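Local coordinates for protein leucine aminopeptidase 2, chloroplastic (Streptomyces sp. BC16019, PDB 5LHJ) that acts as an M17-family metalloaminopeptidase in bottromycin maturation, probably removing unsubstituted N-terminal amino acids from peptides at a site that binds manganese, at residues L414-L424 and G439-D450; A125-V136 and E163-A174. One frame throughout, in Å; residues are numbered along the deposited sequence.

Interaction 1: residues L414-L424 and G439-D450; sequences LPLLAHERRNL and GDTIQAALFLQD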
loop_
_atom_site.group_PDB
_atom_site.type_symbol
_atom_site.label_atom_id
_atom_site.label_comp_id
_atom_site.label_asym_id
_atom_site.label_seq_id
_atom_site.Cartn_x
_atom_site.Cartn_y
_atom_site.Cartn_z
ATOM N N LEU A 414 18.665 25.719 3.651
ATOM C CA LEU A 414 18.041 25.416 2.369
ATOM C C LEU A 414 17.556 26.708 1.704
ATOM O O LEU A 414 17.221 27.659 2.389
ATOM C CB LEU A 414 16.893 24.429 2.560
ATOM C CG LEU A 414 17.290 23.054 3.114
ATOM C CD1 LEU A 414 16.037 22.193 3.264
ATOM C CD2 LEU A 414 18.305 22.361 2.215
ATOM N N PRO A 415 17.513 26.740 0.362
ATOM C CA PRO A 415 17.143 27.947 -0.378
ATOM C C PRO A 415 15.645 28.202 -0.452
ATOM O O PRO A 415 14.838 27.269 -0.594
ATOM C CB PRO A 415 17.695 27.663 -1.782
ATOM C CG PRO A 415 17.591 26.183 -1.909
ATOM C CD PRO A 415 17.967 25.675 -0.548
ATOM N N LEU A 416 15.283 29.479 -0.388
ATOM C CA LEU A 416 13.915 29.914 -0.669
ATOM C C LEU A 416 13.755 30.002 -2.190
ATOM O O LEU A 416 13.796 31.085 -2.767
ATOM C CB LEU A 416 13.631 31.256 0.015
ATOM C CG LEU A 416 13.560 31.167 1.553
ATOM C CD1 LEU A 416 13.835 32.511 2.211
ATOM C CD2 LEU A 416 12.203 30.641 2.004
ATOM N N LEU A 417 13.554 28.850 -2.829
ATOM C CA LEU A 417 13.567 28.744 -4.284
ATOM C C LEU A 417 12.364 29.428 -4.918
ATOM O O LEU A 417 11.229 29.006 -4.725
ATOM C CB LEU A 417 13.589 27.278 -4.719
ATOM C CG LEU A 417 14.832 26.467 -4.336
ATOM C CD1 LEU A 417 14.634 24.986 -4.576
ATOM C CD2 LEU A 417 16.087 26.954 -5.044
ATOM N N ALA A 418 12.618 30.478 -5.692
ATOM C CA ALA A 418 11.527 31.219 -6.344
ATOM C C ALA A 418 10.654 30.323 -7.231
ATOM O O ALA A 418 9.435 30.485 -7.263
ATOM C CB ALA A 418 12.080 32.384 -7.145
ATOM N N HIS A 419 11.262 29.349 -7.903
ATOM C CA HIS A 419 10.503 28.447 -8.768
ATOM C C HIS A 419 9.571 27.473 -8.025
ATOM O O HIS A 419 8.680 26.889 -8.639
ATOM C CB HIS A 419 11.411 27.709 -9.759
ATOM C CG HIS A 419 12.405 26.783 -9.131
ATOM N ND1 HIS A 419 13.757 27.061 -9.087
ATOM C CD2 HIS A 419 12.253 25.566 -8.559
ATOM C CE1 HIS A 419 14.389 26.055 -8.510
ATOM N NE2 HIS A 419 13.496 25.138 -8.179
ATOM N N GLU A 420 9.740 27.316 -6.709
ATOM C CA GLU A 420 8.777 26.521 -5.935
ATOM C C GLU A 420 7.504 27.278 -5.560
ATOM O O GLU A 420 6.527 26.656 -5.118
ATOM C CB GLU A 420 9.442 25.916 -4.695
ATOM C CG GLU A 420 10.362 24.751 -5.029
ATOM C CD GLU A 420 9.629 23.547 -5.618
ATOM O OE1 GLU A 420 8.491 23.257 -5.212
ATOM O OE2 GLU A 420 10.187 22.886 -6.509
ATOM N N ARG A 421 7.485 28.598 -5.740
ATOM C CA ARG A 421 6.276 29.377 -5.448
ATOM C C ARG A 421 5.115 28.983 -6.351
ATOM O O ARG A 421 3.960 29.109 -5.951
ATOM C CB ARG A 421 6.524 30.889 -5.525
ATOM C CG ARG A 421 7.405 31.384 -4.402
ATOM C CD ARG A 421 7.421 32.901 -4.266
ATOM N NE ARG A 421 7.722 33.256 -2.881
ATOM C CZ ARG A 421 6.855 33.209 -1.862
ATOM N NH1 ARG A 421 5.580 32.848 -2.048
ATOM N NH2 ARG A 421 7.272 33.529 -0.642
ATOM N N ARG A 422 5.399 28.465 -7.545
ATOM C CA ARG A 422 4.322 28.003 -8.408
ATOM C C ARG A 422 3.524 26.859 -7.771
ATOM O O ARG A 422 2.351 26.669 -8.095
ATOM C CB ARG A 422 4.848 27.564 -9.764
ATOM C CG ARG A 422 5.593 26.264 -9.739
ATOM C CD ARG A 422 6.360 26.066 -11.039
ATOM N NE ARG A 422 6.519 24.645 -11.264
ATOM C CZ ARG A 422 7.383 23.853 -10.638
ATOM N NH1 ARG A 422 8.252 24.303 -9.725
ATOM N NH2 ARG A 422 7.378 22.577 -10.941
ATOM N N ASN A 423 4.166 26.103 -6.882
ATOM C CA ASN A 423 3.491 25.040 -6.135
ATOM C C ASN A 423 2.644 25.488 -4.950
ATOM O O ASN A 423 2.022 24.654 -4.299
ATOM C CB ASN A 423 4.491 23.961 -5.735
ATOM C CG ASN A 423 4.921 23.131 -6.929
ATOM O OD1 ASN A 423 4.111 22.874 -7.836
ATOM N ND2 ASN A 423 6.182 22.727 -6.956
ATOM N N LEU A 424 2.623 26.782 -4.675
ATOM C CA LEU A 424 1.680 27.362 -3.732
ATOM C C LEU A 424 0.329 27.761 -4.386
ATOM O O LEU A 424 -0.607 28.098 -3.683
ATOM C CB LEU A 424 2.310 28.579 -3.060
ATOM C CG LEU A 424 3.553 28.338 -2.190
ATOM C CD1 LEU A 424 4.038 29.647 -1.606
ATOM C CD2 LEU A 424 3.250 27.338 -1.094
ATOM N N GLY A 439 9.030 18.699 -2.732
ATOM C CA GLY A 439 9.539 20.017 -2.319
ATOM C C GLY A 439 8.773 20.689 -1.191
ATOM O O GLY A 439 8.899 21.912 -0.998
ATOM N N ASP A 440 8.006 19.913 -0.418
ATOM C CA ASP A 440 7.147 20.528 0.616
ATOM C C ASP A 440 7.923 21.316 1.691
ATOM O O ASP A 440 7.405 22.299 2.220
ATOM C CB ASP A 440 6.232 19.499 1.293
ATOM C CG ASP A 440 5.195 20.157 2.197
ATOM O OD1 ASP A 440 4.459 21.054 1.714
ATOM O OD2 ASP A 440 5.164 19.824 3.408
ATOM N N THR A 441 9.144 20.906 2.021
ATOM C CA THR A 441 9.934 21.634 3.019
ATOM C C THR A 441 10.222 23.073 2.549
ATOM O O THR A 441 10.039 24.035 3.306
ATOM C CB THR A 441 11.252 20.896 3.363
ATOM O OG1 THR A 441 10.960 19.578 3.859
ATOM C CG2 THR A 441 12.023 21.664 4.433
ATOM N N ILE A 442 10.605 23.210 1.281
ATOM C CA ILE A 442 10.837 24.530 0.687
ATOM C C ILE A 442 9.510 25.285 0.503
ATOM O O ILE A 442 9.410 26.485 0.824
ATOM C CB ILE A 442 11.673 24.420 -0.614
ATOM C CG1 ILE A 442 13.057 23.818 -0.252
ATOM C CG2 ILE A 442 11.774 25.791 -1.285
ATOM C CD1 ILE A 442 14.099 23.796 -1.335
ATOM N N GLN A 443 8.477 24.588 0.037
ATOM C CA GLN A 443 7.167 25.216 -0.147
ATOM C C GLN A 443 6.607 25.753 1.173
ATOM O O GLN A 443 6.033 26.837 1.195
ATOM C CB GLN A 443 6.170 24.245 -0.776
ATOM C CG GLN A 443 6.530 23.869 -2.203
ATOM C CD GLN A 443 5.892 22.568 -2.645
ATOM O OE1 GLN A 443 4.809 22.197 -2.178
ATOM N NE2 GLN A 443 6.543 21.870 -3.574
ATOM N N ALA A 444 6.807 25.012 2.271
ATOM C CA ALA A 444 6.313 25.473 3.585
ATOM C C ALA A 444 7.004 26.765 4.027
ATOM O O ALA A 444 6.365 27.664 4.594
ATOM C CB ALA A 444 6.479 24.395 4.648
ATOM N N ALA A 445 8.307 26.856 3.767
ATOM C CA ALA A 445 9.083 28.039 4.104
ATOM C C ALA A 445 8.600 29.244 3.293
ATOM O O ALA A 445 8.422 30.338 3.834
ATOM C CB ALA A 445 10.573 27.777 3.870
ATOM N N LEU A 446 8.377 29.031 1.991
ATOM C CA LEU A 446 7.818 30.081 1.111
ATOM C C LEU A 446 6.411 30.528 1.548
ATOM O O LEU A 446 6.081 31.715 1.514
ATOM C CB LEU A 446 7.791 29.594 -0.344
ATOM C CG LEU A 446 9.175 29.343 -0.968
ATOM C CD1 LEU A 446 9.060 28.527 -2.248
ATOM C CD2 LEU A 446 9.903 30.656 -1.229
ATOM N N PHE A 447 5.586 29.562 1.947
ATOM C CA PHE A 447 4.259 29.826 2.509
ATOM C C PHE A 447 4.370 30.780 3.703
ATOM O O PHE A 447 3.668 31.814 3.750
ATOM C CB PHE A 447 3.598 28.476 2.886
ATOM C CG PHE A 447 2.212 28.576 3.443
ATOM C CD1 PHE A 447 1.984 29.046 4.745
ATOM C CD2 PHE A 447 1.120 28.146 2.696
ATOM C CE1 PHE A 447 0.699 29.118 5.268
ATOM C CE2 PHE A 447 -0.165 28.200 3.227
ATOM C CZ PHE A 447 -0.376 28.697 4.508
ATOM N N LEU A 448 5.230 30.442 4.664
ATOM C CA LEU A 448 5.417 31.280 5.859
ATOM C C LEU A 448 5.955 32.665 5.512
ATOM O O LEU A 448 5.551 33.667 6.106
ATOM C CB LEU A 448 6.365 30.611 6.854
ATOM C CG LEU A 448 5.924 29.282 7.472
ATOM C CD1 LEU A 448 7.041 28.759 8.367
ATOM C CD2 LEU A 448 4.633 29.404 8.257
ATOM N N GLN A 449 6.871 32.715 4.547
ATOM C CA GLN A 449 7.477 33.976 4.132
ATOM C C GLN A 449 6.427 35.026 3.738
ATOM O O GLN A 449 6.622 36.206 4.029
ATOM C CB GLN A 449 8.456 33.757 2.979
ATOM C CG GLN A 449 9.277 34.992 2.620
ATOM C CD GLN A 449 10.305 34.713 1.534
ATOM O OE1 GLN A 449 10.137 33.807 0.719
ATOM N NE2 GLN A 449 11.376 35.507 1.517
ATOM N N ASP A 450 5.336 34.581 3.104
ATOM C CA ASP A 450 4.225 35.459 2.662
ATOM C C ASP A 450 3.650 36.306 3.821
ATOM O O ASP A 450 3.098 37.388 3.600
ATOM C CB ASP A 450 3.020 34.639 2.133
ATOM C CG ASP A 450 3.255 33.909 0.800
ATOM O OD1 ASP A 450 4.226 34.144 0.056
ATOM O OD2 ASP A 450 2.382 33.046 0.500
HETATM O O HOH W 1 10.332 34.159 -2.025
HETATM O O HOH W 2 2.607 23.742 -1.300
#

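Interaction 2: residues A125-V136 and E163-A174; sequences AERARAVAEGAV and ERRAVAEGLAAA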
loop_
_atom_site.group_PDB
_atom_site.type_symbol
_atom_site.label_atom_id
_atom_site.label_comp_id
_atom_site.label_asym_id
_atom_site.label_seq_id
_atom_site.Cartn_x
_atom_site.Cartn_y
_atom_site.Cartn_z
ATOM N N ALA A 125 37.416 28.125 29.006
ATOM C CA ALA A 125 36.013 28.503 29.213
ATOM C C ALA A 125 35.055 27.654 28.371
ATOM O O ALA A 125 33.988 27.260 28.852
ATOM C CB ALA A 125 35.790 29.974 28.915
ATOM N N GLU A 126 35.440 27.379 27.129
ATOM C CA GLU A 126 34.636 26.538 26.232
ATOM C C GLU A 126 34.593 25.091 26.729
ATOM O O GLU A 126 33.544 24.440 26.673
ATOM C CB GLU A 126 35.155 26.599 24.788
ATOM C CG GLU A 126 34.636 27.779 23.969
ATOM C CD GLU A 126 34.962 29.146 24.570
ATOM O OE1 GLU A 126 36.147 29.417 24.870
ATOM O OE2 GLU A 126 34.027 29.961 24.747
ATOM N N ARG A 127 35.719 24.593 27.240
ATOM C CA ARG A 127 35.748 23.248 27.857
ATOM C C ARG A 127 34.801 23.166 29.047
ATOM O O ARG A 127 33.996 22.231 29.149
ATOM C CB ARG A 127 37.164 22.870 28.303
ATOM C CG ARG A 127 38.141 22.721 27.144
ATOM C CD ARG A 127 39.437 22.035 27.544
ATOM N NE ARG A 127 40.074 22.560 28.748
ATOM C CZ ARG A 127 41.108 23.406 28.802
ATOM N NH1 ARG A 127 41.645 23.943 27.710
ATOM N NH2 ARG A 127 41.594 23.751 29.985
ATOM N N ALA A 128 34.875 24.162 29.933
ATOM C CA ALA A 128 34.054 24.171 31.150
ATOM C C ALA A 128 32.553 24.227 30.835
ATOM O O ALA A 128 31.759 23.494 31.429
ATOM C CB ALA A 128 34.463 25.323 32.073
ATOM N N ARG A 129 32.182 25.091 29.897
ATOM C CA ARG A 129 30.782 25.241 29.478
ATOM C C ARG A 129 30.236 23.929 28.900
ATOM O O ARG A 129 29.132 23.487 29.266
ATOM C CB ARG A 129 30.656 26.382 28.462
ATOM C CG ARG A 129 29.222 26.802 28.141
ATOM C CD ARG A 129 29.160 27.941 27.118
ATOM N NE ARG A 129 29.940 29.086 27.573
ATOM C CZ ARG A 129 31.133 29.488 27.101
ATOM N NH1 ARG A 129 31.745 28.891 26.068
ATOM N NH2 ARG A 129 31.733 30.537 27.666
ATOM N N ALA A 130 31.029 23.296 28.038
ATOM C CA ALA A 130 30.634 22.046 27.387
ATOM C C ALA A 130 30.510 20.872 28.365
ATOM O O ALA A 130 29.571 20.083 28.276
ATOM C CB ALA A 130 31.597 21.697 26.261
ATOM N N VAL A 131 31.459 20.755 29.295
ATOM C CA VAL A 131 31.413 19.698 30.305
ATOM C C VAL A 131 30.182 19.862 31.201
ATOM O O VAL A 131 29.489 18.885 31.487
ATOM C CB VAL A 131 32.714 19.645 31.130
ATOM C CG1 VAL A 131 32.592 18.703 32.321
ATOM C CG2 VAL A 131 33.878 19.196 30.240
ATOM N N ALA A 132 29.907 21.090 31.639
ATOM C CA ALA A 132 28.717 21.348 32.459
ATOM C C ALA A 132 27.437 20.972 31.708
ATOM O O ALA A 132 26.540 20.327 32.278
ATOM C CB ALA A 132 28.667 22.809 32.889
ATOM N N GLU A 133 27.362 21.362 30.436
ATOM C CA GLU A 133 26.204 21.018 29.602
ATOM C C GLU A 133 26.037 19.519 29.457
ATOM O O GLU A 133 24.938 18.983 29.637
ATOM C CB GLU A 133 26.315 21.621 28.198
ATOM C CG GLU A 133 26.033 23.100 28.141
ATOM C CD GLU A 133 26.077 23.676 26.729
ATOM O OE1 GLU A 133 26.033 22.895 25.734
ATOM O OE2 GLU A 133 26.116 24.927 26.625
ATOM N N GLY A 134 27.129 18.840 29.116
ATOM C CA GLY A 134 27.078 17.392 28.852
ATOM C C GLY A 134 26.673 16.595 30.078
ATOM O O GLY A 134 25.984 15.575 29.961
ATOM N N ALA A 135 27.102 17.062 31.254
ATOM C CA ALA A 135 26.763 16.413 32.519
ATOM C C ALA A 135 25.261 16.450 32.782
ATOM O O ALA A 135 24.659 15.420 33.084
ATOM C CB ALA A 135 27.507 17.063 33.667
ATOM N N VAL A 136 24.660 17.633 32.653
ATOM C CA VAL A 136 23.221 17.786 32.859
ATOM C C VAL A 136 22.435 17.038 31.783
ATOM O O VAL A 136 21.491 16.297 32.085
ATOM C CB VAL A 136 22.803 19.272 32.886
ATOM C CG1 VAL A 136 21.284 19.428 32.957
ATOM C CG2 VAL A 136 23.470 19.977 34.051
ATOM N N GLU A 163 36.889 28.258 35.687
ATOM C CA GLU A 163 35.946 28.973 34.823
ATOM C C GLU A 163 34.507 28.857 35.333
ATOM O O GLU A 163 33.644 28.248 34.689
ATOM C CB GLU A 163 36.046 28.451 33.387
ATOM C CG GLU A 163 37.433 28.576 32.758
ATOM C CD GLU A 163 37.837 30.001 32.427
ATOM O OE1 GLU A 163 36.970 30.876 32.246
ATOM O OE2 GLU A 163 39.049 30.257 32.344
ATOM N N ARG A 164 34.233 29.480 36.474
ATOM C CA ARG A 164 32.935 29.311 37.134
ATOM C C ARG A 164 31.781 29.952 36.370
ATOM O O ARG A 164 30.681 29.413 36.365
ATOM C CB ARG A 164 32.960 29.841 38.579
ATOM C CG ARG A 164 34.078 29.297 39.457
ATOM C CD ARG A 164 34.329 27.791 39.328
ATOM N NE ARG A 164 33.121 27.004 39.599
ATOM C CZ ARG A 164 32.998 25.689 39.386
ATOM N NH1 ARG A 164 31.845 25.091 39.659
ATOM N NH2 ARG A 164 34.007 24.969 38.901
ATOM N N ARG A 165 32.033 31.084 35.714
ATOM C CA ARG A 165 31.018 31.740 34.882
ATOM C C ARG A 165 30.584 30.793 33.757
ATOM O O ARG A 165 29.389 30.622 33.516
ATOM C CB ARG A 165 31.561 33.065 34.317
ATOM C CG ARG A 165 30.751 33.719 33.205
ATOM C CD ARG A 165 29.586 34.518 33.729
ATOM N NE ARG A 165 30.012 35.789 34.321
ATOM C CZ ARG A 165 29.189 36.669 34.899
ATOM N NH1 ARG A 165 27.875 36.430 34.976
ATOM N NH2 ARG A 165 29.689 37.795 35.408
ATOM N N ALA A 166 31.561 30.186 33.085
ATOM C CA ALA A 166 31.281 29.237 31.991
ATOM C C ALA A 166 30.472 28.025 32.467
ATOM O O ALA A 166 29.571 27.573 31.764
ATOM C CB ALA A 166 32.577 28.780 31.342
ATOM N N VAL A 167 30.787 27.510 33.656
ATOM C CA VAL A 167 30.023 26.397 34.242
ATOM C C VAL A 167 28.562 26.810 34.449
ATOM O O VAL A 167 27.641 26.084 34.055
ATOM C CB VAL A 167 30.640 25.879 35.559
ATOM C CG1 VAL A 167 29.709 24.880 36.251
ATOM C CG2 VAL A 167 32.000 25.236 35.288
ATOM N N ALA A 168 28.359 27.987 35.033
ATOM C CA ALA A 168 27.013 28.505 35.264
ATOM C C ALA A 168 26.224 28.672 33.972
ATOM O O ALA A 168 25.043 28.313 33.933
ATOM C CB ALA A 168 27.066 29.834 36.032
ATOM N N GLU A 169 26.874 29.198 32.931
ATOM C CA GLU A 169 26.262 29.378 31.607
ATOM C C GLU A 169 25.834 28.021 31.022
ATOM O O GLU A 169 24.723 27.880 30.503
ATOM C CB GLU A 169 27.229 30.049 30.608
ATOM C CG GLU A 169 27.460 31.554 30.788
ATOM C CD GLU A 169 28.579 32.104 29.902
ATOM O OE1 GLU A 169 29.055 31.400 28.960
ATOM O OE2 GLU A 169 29.008 33.252 30.159
ATOM N N GLY A 170 26.723 27.035 31.115
ATOM C CA GLY A 170 26.442 25.695 30.596
ATOM C C GLY A 170 25.315 24.987 31.329
ATOM O O GLY A 170 24.447 24.388 30.713
ATOM N N LEU A 171 25.338 25.043 32.658
ATOM C CA LEU A 171 24.248 24.461 33.455
ATOM C C LEU A 171 22.908 25.073 33.085
ATOM O O LEU A 171 21.922 24.356 32.897
ATOM C CB LEU A 171 24.504 24.598 34.965
ATOM C CG LEU A 171 25.712 23.872 35.577
ATOM C CD1 LEU A 171 25.864 24.248 37.052
ATOM C CD2 LEU A 171 25.677 22.356 35.441
ATOM N N ALA A 172 22.874 26.385 32.912
ATOM C CA ALA A 172 21.625 27.065 32.596
ATOM C C ALA A 172 21.096 26.702 31.201
ATOM O O ALA A 172 19.893 26.484 31.032
ATOM C CB ALA A 172 21.791 28.564 32.738
ATOM N N ALA A 173 21.985 26.629 30.216
ATOM C CA ALA A 173 21.597 26.229 28.867
ATOM C C ALA A 173 21.064 24.794 28.846
ATOM O O ALA A 173 20.059 24.501 28.189
ATOM C CB ALA A 173 22.766 26.383 27.889
ATOM N N ALA A 174 21.731 23.910 29.585
ATOM C CA ALA A 174 21.320 22.508 29.659
ATOM C C ALA A 174 20.024 22.316 30.432
ATOM O O ALA A 174 19.186 21.502 30.035
ATOM C CB ALA A 174 22.414 21.658 30.259
HETATM O O HOH W 3 25.820 27.512 27.480
#

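Interaction 1: residues L414-L424 and G439-D450
The guanidinium of R421 lies against L446, Q449 and D450 of segment 439-450. R421 NH1 makes a salt bridge to D450 OD1 at 2.8 Å on the syn lone pair, and R421 NH2 reaches Q449 OE1 at 3.2 Å from above the carbonyl plane. L446 CB covers one face of the group over its centre. With an alanine here, D450 OD1 would probably be left without this charged mate, Q449 OE1 without this N-H and L446 CB beside a gap. Nearby, L446 CD1 sits 3.6 Å from E420 CB, and L417 CD1 presses on I442 CD1 at a tight 3.5 Å. Deeper in, E420 OE1 accepts Q443 NE2 at 2.9 Å, nearly along its C-O axis, with the carboxylate and amide planes 8° apart; N423 ND2 reaches the same oxygen from the opposite face. The bend at chi2 (-65°) turns the E420 carboxylate to these donors. Beyond, S435 holds Q443 OE1, R437 holds N423 OD1 and R431 pairs with D450 OD2. The contact packs loop on helix in the M17 catalytic domain, F447 lying about 10 Å, side chain to side chain, from E345, a manganese-binding residue, with no metal bound to this chain.

Interaction 2: residues A125-V136 and E163-A174
R129 crosses from helix 124-139 onto A166, E169 and G170, and its side chain can be followed outward. R129 CB lies 3.7 Å from A166 O, the oxygen that the R129 CA-H also approaches. R129 CG, placed anti to the backbone N (chi1 -169°), stays over the partner helix, 3.9 Å from G170 CA. Beyond CD the chain bends (chi3 -56°), which brings R129 NE to E169 OE1 at 2.8 Å, guanidinium and carboxylate nearly coplanar. R129 NH2 adds a weak bond to the same oxygen. R129 NH1 meets E126 OE2 at 2.8 Å, from above that carboxylate's plane, so the arginine is shared by two acids and probably eases their mutual repulsion. The close approach rests on small residues: a CB on G170 would fall 2.4 Å from R129 O, a clash. A132 packs on V167 and L171, and V136 CB meets A174 CB at 3.6 Å. The axes of the short segments come within 7.3 Å and cross at -34°. Their parallel sense, A166, G170 and A174 at four-residue spacing and the CA-H...O contact fit a small-xxx-small, GxxxG-like helix pair, joining a helix of the N-terminal domain to helix 164-185.

The two contacts lie on opposite sides of the chain's centre, with centres 38 Å and nearest atoms about 23 Å apart, and they share no helix or strand. Interaction 1 is the more buried: most of its touching residues are enclosed, and a second subunit packs against part of it. There a loop with a short 3-10 turn meets a helix through leucines, an isoleucine, amides and acids. Interaction 2 is partly buried and touched by no other chain; two helices meet mainly through alanines and a glycine, with valine and leucine at the flank. Each arginine-acid pair is extended: in interaction 1 the acid has a second arginine, in interaction 2 the arginine has a second acid, from the arginine's helix.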